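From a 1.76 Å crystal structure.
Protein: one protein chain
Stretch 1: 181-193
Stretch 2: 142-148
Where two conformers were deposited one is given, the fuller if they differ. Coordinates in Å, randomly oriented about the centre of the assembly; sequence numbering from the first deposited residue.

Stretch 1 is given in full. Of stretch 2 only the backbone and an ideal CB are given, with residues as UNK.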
# COMPACT_ATOMS: atom_id res chain seq x y z
N ASP A 181 4.44 22.77 -12.53
CA ASP A 181 5.38 23.28 -11.53
C ASP A 181 6.29 22.21 -10.89
O ASP A 181 6.81 22.41 -9.78
CB ASP A 181 4.64 24.07 -10.45
CG ASP A 181 4.81 25.57 -10.61
OD1 ASP A 181 4.67 26.06 -11.75
OD2 ASP A 181 5.10 26.25 -9.59
N PHE A 182 6.49 21.11 -11.61
CA PHE A 182 7.28 19.97 -11.10
C PHE A 182 8.17 19.51 -12.24
O PHE A 182 7.94 18.43 -12.79
CB PHE A 182 6.31 18.82 -10.71
CG PHE A 182 6.90 17.79 -9.78
CD1 PHE A 182 8.28 17.72 -9.55
CD2 PHE A 182 6.06 16.85 -9.14
CE1 PHE A 182 8.81 16.79 -8.68
CE2 PHE A 182 6.59 15.88 -8.28
CZ PHE A 182 7.97 15.84 -8.05
N PRO A 183 9.17 20.33 -12.62
CA PRO A 183 9.92 20.01 -13.82
C PRO A 183 10.72 18.72 -13.75
O PRO A 183 10.94 18.10 -14.81
CB PRO A 183 10.88 21.20 -13.97
CG PRO A 183 10.89 21.87 -12.64
CD PRO A 183 9.50 21.69 -12.14
N GLN A 184 11.19 18.36 -12.55
CA GLN A 184 11.87 17.07 -12.31
C GLN A 184 11.00 15.92 -12.83
O GLN A 184 11.48 15.00 -13.52
CB GLN A 184 12.06 16.81 -10.79
CG GLN A 184 12.99 17.75 -10.05
CD GLN A 184 12.35 19.09 -9.67
OE1 GLN A 184 11.17 19.36 -9.93
NE2 GLN A 184 13.17 19.96 -9.05
N ALA A 185 9.71 15.98 -12.49
CA ALA A 185 8.77 14.92 -12.78
C ALA A 185 8.41 14.99 -14.26
O ALA A 185 8.29 13.98 -14.94
CB ALA A 185 7.53 15.04 -11.89
N LYS A 186 8.31 16.20 -14.77
CA LYS A 186 7.95 16.39 -16.18
C LYS A 186 9.01 15.74 -17.06
O LYS A 186 8.70 14.98 -18.01
CB LYS A 186 7.75 17.89 -16.51
CG LYS A 186 6.82 18.15 -17.68
CD LYS A 186 6.68 19.66 -17.89
CE LYS A 186 5.40 20.01 -18.61
NZ LYS A 186 4.92 18.87 -19.44
N ALA A 187 10.28 15.96 -16.71
CA ALA A 187 11.40 15.44 -17.47
C ALA A 187 11.50 13.92 -17.40
O ALA A 187 11.77 13.26 -18.39
CB ALA A 187 12.69 16.09 -16.99
N LEU A 188 11.22 13.35 -16.22
CA LEU A 188 11.29 11.89 -16.07
C LEU A 188 10.16 11.22 -16.87
O LEU A 188 10.37 10.17 -17.48
CB LEU A 188 11.25 11.50 -14.56
CG LEU A 188 11.19 9.99 -14.27
CD1 LEU A 188 12.33 9.21 -14.95
CD2 LEU A 188 11.25 9.71 -12.75
N LEU A 189 8.97 11.82 -16.85
CA LEU A 189 7.85 11.25 -17.57
C LEU A 189 8.19 11.19 -19.05
O LEU A 189 7.91 10.19 -19.70
CB LEU A 189 6.57 12.03 -17.32
CG LEU A 189 5.27 11.29 -17.66
CD1 LEU A 189 5.07 10.01 -16.78
CD2 LEU A 189 4.07 12.19 -17.49
N GLN A 190 8.80 12.23 -19.61
CA GLN A 190 9.18 12.15 -21.02
C GLN A 190 10.23 11.08 -21.24
O GLN A 190 10.19 10.37 -22.23
CB GLN A 190 9.71 13.47 -21.53
CG GLN A 190 9.89 13.49 -23.05
CD GLN A 190 11.24 12.99 -23.51
OE1 GLN A 190 12.14 12.75 -22.71
NE2 GLN A 190 11.38 12.82 -24.83
N LEU A 191 11.16 10.96 -20.30
CA LEU A 191 12.25 9.99 -20.39
C LEU A 191 11.75 8.52 -20.40
O LEU A 191 12.18 7.70 -21.22
CB LEU A 191 13.25 10.20 -19.25
CG LEU A 191 14.46 9.27 -19.27
CD1 LEU A 191 15.23 9.32 -20.59
CD2 LEU A 191 15.42 9.56 -18.11
N MSE A 192 10.84 8.21 -19.47
CA MSE A 192 10.20 6.90 -19.40
C MSE A 192 9.38 6.71 -20.67
O MSE A 192 9.23 5.59 -21.13
CB MSE A 192 9.26 6.81 -18.17
CG MSE A 192 9.94 6.82 -16.78
SE MSE A 192 11.33 5.48 -16.61
CE MSE A 192 10.23 3.87 -16.57
N GLY A 193 8.86 7.80 -21.24
CA GLY A 193 8.10 7.73 -22.52
C GLY A 193 8.91 7.22 -23.71
O GLY A 193 8.35 6.69 -24.70
N UNK A 142 14.48 11.72 -5.64
CA UNK A 142 15.78 12.26 -6.02
C UNK A 142 15.76 12.85 -7.43
O UNK A 142 16.31 13.93 -7.67
CB UNK A 142 16.85 11.17 -5.93
N UNK A 143 15.10 12.15 -8.35
CA UNK A 143 14.97 12.59 -9.74
C UNK A 143 16.33 12.89 -10.36
O UNK A 143 16.62 14.02 -10.77
CB UNK A 143 14.08 13.83 -9.82
N UNK A 144 17.15 11.86 -10.43
CA UNK A 144 18.54 12.07 -10.80
C UNK A 144 18.99 11.22 -11.98
O UNK A 144 20.13 10.81 -12.01
CB UNK A 144 19.44 11.78 -9.60
N UNK A 145 18.15 11.05 -13.01
CA UNK A 145 16.84 11.62 -13.34
C UNK A 145 15.66 10.81 -12.79
O UNK A 145 14.54 11.32 -12.73
CB UNK A 145 16.70 11.74 -14.86
N UNK A 146 15.94 9.57 -12.43
CA UNK A 146 14.91 8.63 -11.98
C UNK A 146 14.43 8.92 -10.56
O UNK A 146 15.08 9.67 -9.80
CB UNK A 146 15.44 7.20 -12.06
N UNK A 147 13.30 8.33 -10.20
CA UNK A 147 12.67 8.64 -8.93
C UNK A 147 13.62 8.56 -7.75
O UNK A 147 13.72 9.52 -6.96
CB UNK A 147 11.49 7.69 -8.70
N UNK A 148 14.34 7.44 -7.66
CA UNK A 148 15.10 7.13 -6.46
C UNK A 148 16.54 7.48 -6.62
O UNK A 148 17.31 7.36 -5.66
CB UNK A 148 14.97 5.65 -6.10

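In stretch 1 a helix begins at P183, preceded by F182 at the N-cap position, and stretch 2 lies along one side of it without regular secondary structure. No direct hydrogen bond joins the two stretches, so side-chain shape carries most of the contact.

At position 142 the CA-to-CB bond points away from the helix, and the ideal CB has nothing of stretch 1 within 5.5 Å. Many side chains would suit such a place, polar or charged ones included. The residue is R142, whose side chain makes no contact with stretch 1; its backbone N donates to the O of position 147 at 2.7 Å, helping to close the loop.

Position 143 is the reverse case. Its CA-to-CB bond points toward the helix, and the ideal CB lies 3.7 Å from Q184 CB. Beyond it lies a largely apolar surface made by the F182 ring, the Q184 CB, A185 and the end of L188, with no charge to satisfy. A large apolar side chain, aromatic or long aliphatic, would fill it; phi/psi of 54/62 is a left-handed conformation often taken by glycine or asparagine, but glycine would leave this surface uncovered. The residue is F143, with chi1 in m. Q184 CB sits over one face of its ring, 4.1 Å from the centroid, in a CH-pi contact. F182 turns its edge toward the face of F143 in an offset edge-to-face pair, with centroids 5.4 Å apart and planes at 70°. F143 CE1 also packs 3.8 Å from L188 CD2.

Position 144 is out of reach of the helix and tolerates many residues; it is A144, small and without contact here.

The peptide bond before position 145 is cis, which strongly favours proline. The CA-to-CB bond points toward the helix, with the ideal CB 4.1 Å from L191 CD2, so a compact apolar group fits. P145 meets both conditions, its CG lying 3.8 Å from L191 CD2. A water bridges the backbones, donating to P145 O at 2.8 Å and to Q184 O at 2.9 Å.

At position 146 the CA-to-CB bond runs sideways, and the ideal CB is 4.7 Å from L188 CD1. A long side chain could bend back to L188, L191 and M192; an aromatic ring, leucine or methionine would do. Y146, with chi1 in m, brings its ring to them: CD1 lies 3.9 Å from L188 CD1, and CZ 4.1 Å from L191 CD2. The selenium of M192, a selenomethionine, approaches at the ring edge, with SE 4.2 Å from Y146 CE1.

At position 147 the CA-to-CB bond also runs sideways, with the ideal CB 4.5 Å from L188 CD2. The short gap suits a modest aliphatic group such as valine, isoleucine or leucine. The residue is V147, chi1 in t, and its CG2 packs 3.6 Å from L188 CD2.

Position 148 is out of reach, leaving its choice open on this evidence. It is A148.

Stretch 2, residues 142-148: RFAPYVA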
# COMPACT_ATOMS: atom_id res chain seq x y z
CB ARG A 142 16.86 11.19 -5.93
CG ARG A 142 17.43 10.92 -4.52
CD ARG A 142 16.36 10.50 -3.52
NE ARG A 142 16.98 9.86 -2.35
CZ ARG A 142 16.52 9.88 -1.11
NH1 ARG A 142 15.39 10.53 -0.77
NH2 ARG A 142 17.23 9.23 -0.18
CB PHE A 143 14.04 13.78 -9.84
CG PHE A 143 12.63 13.44 -9.56
CD1 PHE A 143 11.87 12.82 -10.53
CD2 PHE A 143 12.07 13.70 -8.30
CE1 PHE A 143 10.54 12.48 -10.26
CE2 PHE A 143 10.77 13.39 -8.02
CZ PHE A 143 9.99 12.77 -9.00
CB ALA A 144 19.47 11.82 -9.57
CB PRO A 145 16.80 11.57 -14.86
CG PRO A 145 17.64 10.34 -15.17
CD PRO A 145 18.75 10.37 -14.17
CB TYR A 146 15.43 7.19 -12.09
CG TYR A 146 15.90 6.86 -13.47
CD1 TYR A 146 15.00 6.42 -14.43
CD2 TYR A 146 17.25 6.97 -13.82
CE1 TYR A 146 15.43 6.11 -15.72
CE2 TYR A 146 17.68 6.65 -15.11
CZ TYR A 146 16.76 6.23 -16.05
OH TYR A 146 17.15 5.90 -17.33
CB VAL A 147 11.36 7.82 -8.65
CG1 VAL A 147 10.81 8.19 -7.27
CG2 VAL A 147 10.31 8.13 -9.70
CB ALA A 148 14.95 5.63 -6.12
O HOH W 1 14.07 13.83 -13.86
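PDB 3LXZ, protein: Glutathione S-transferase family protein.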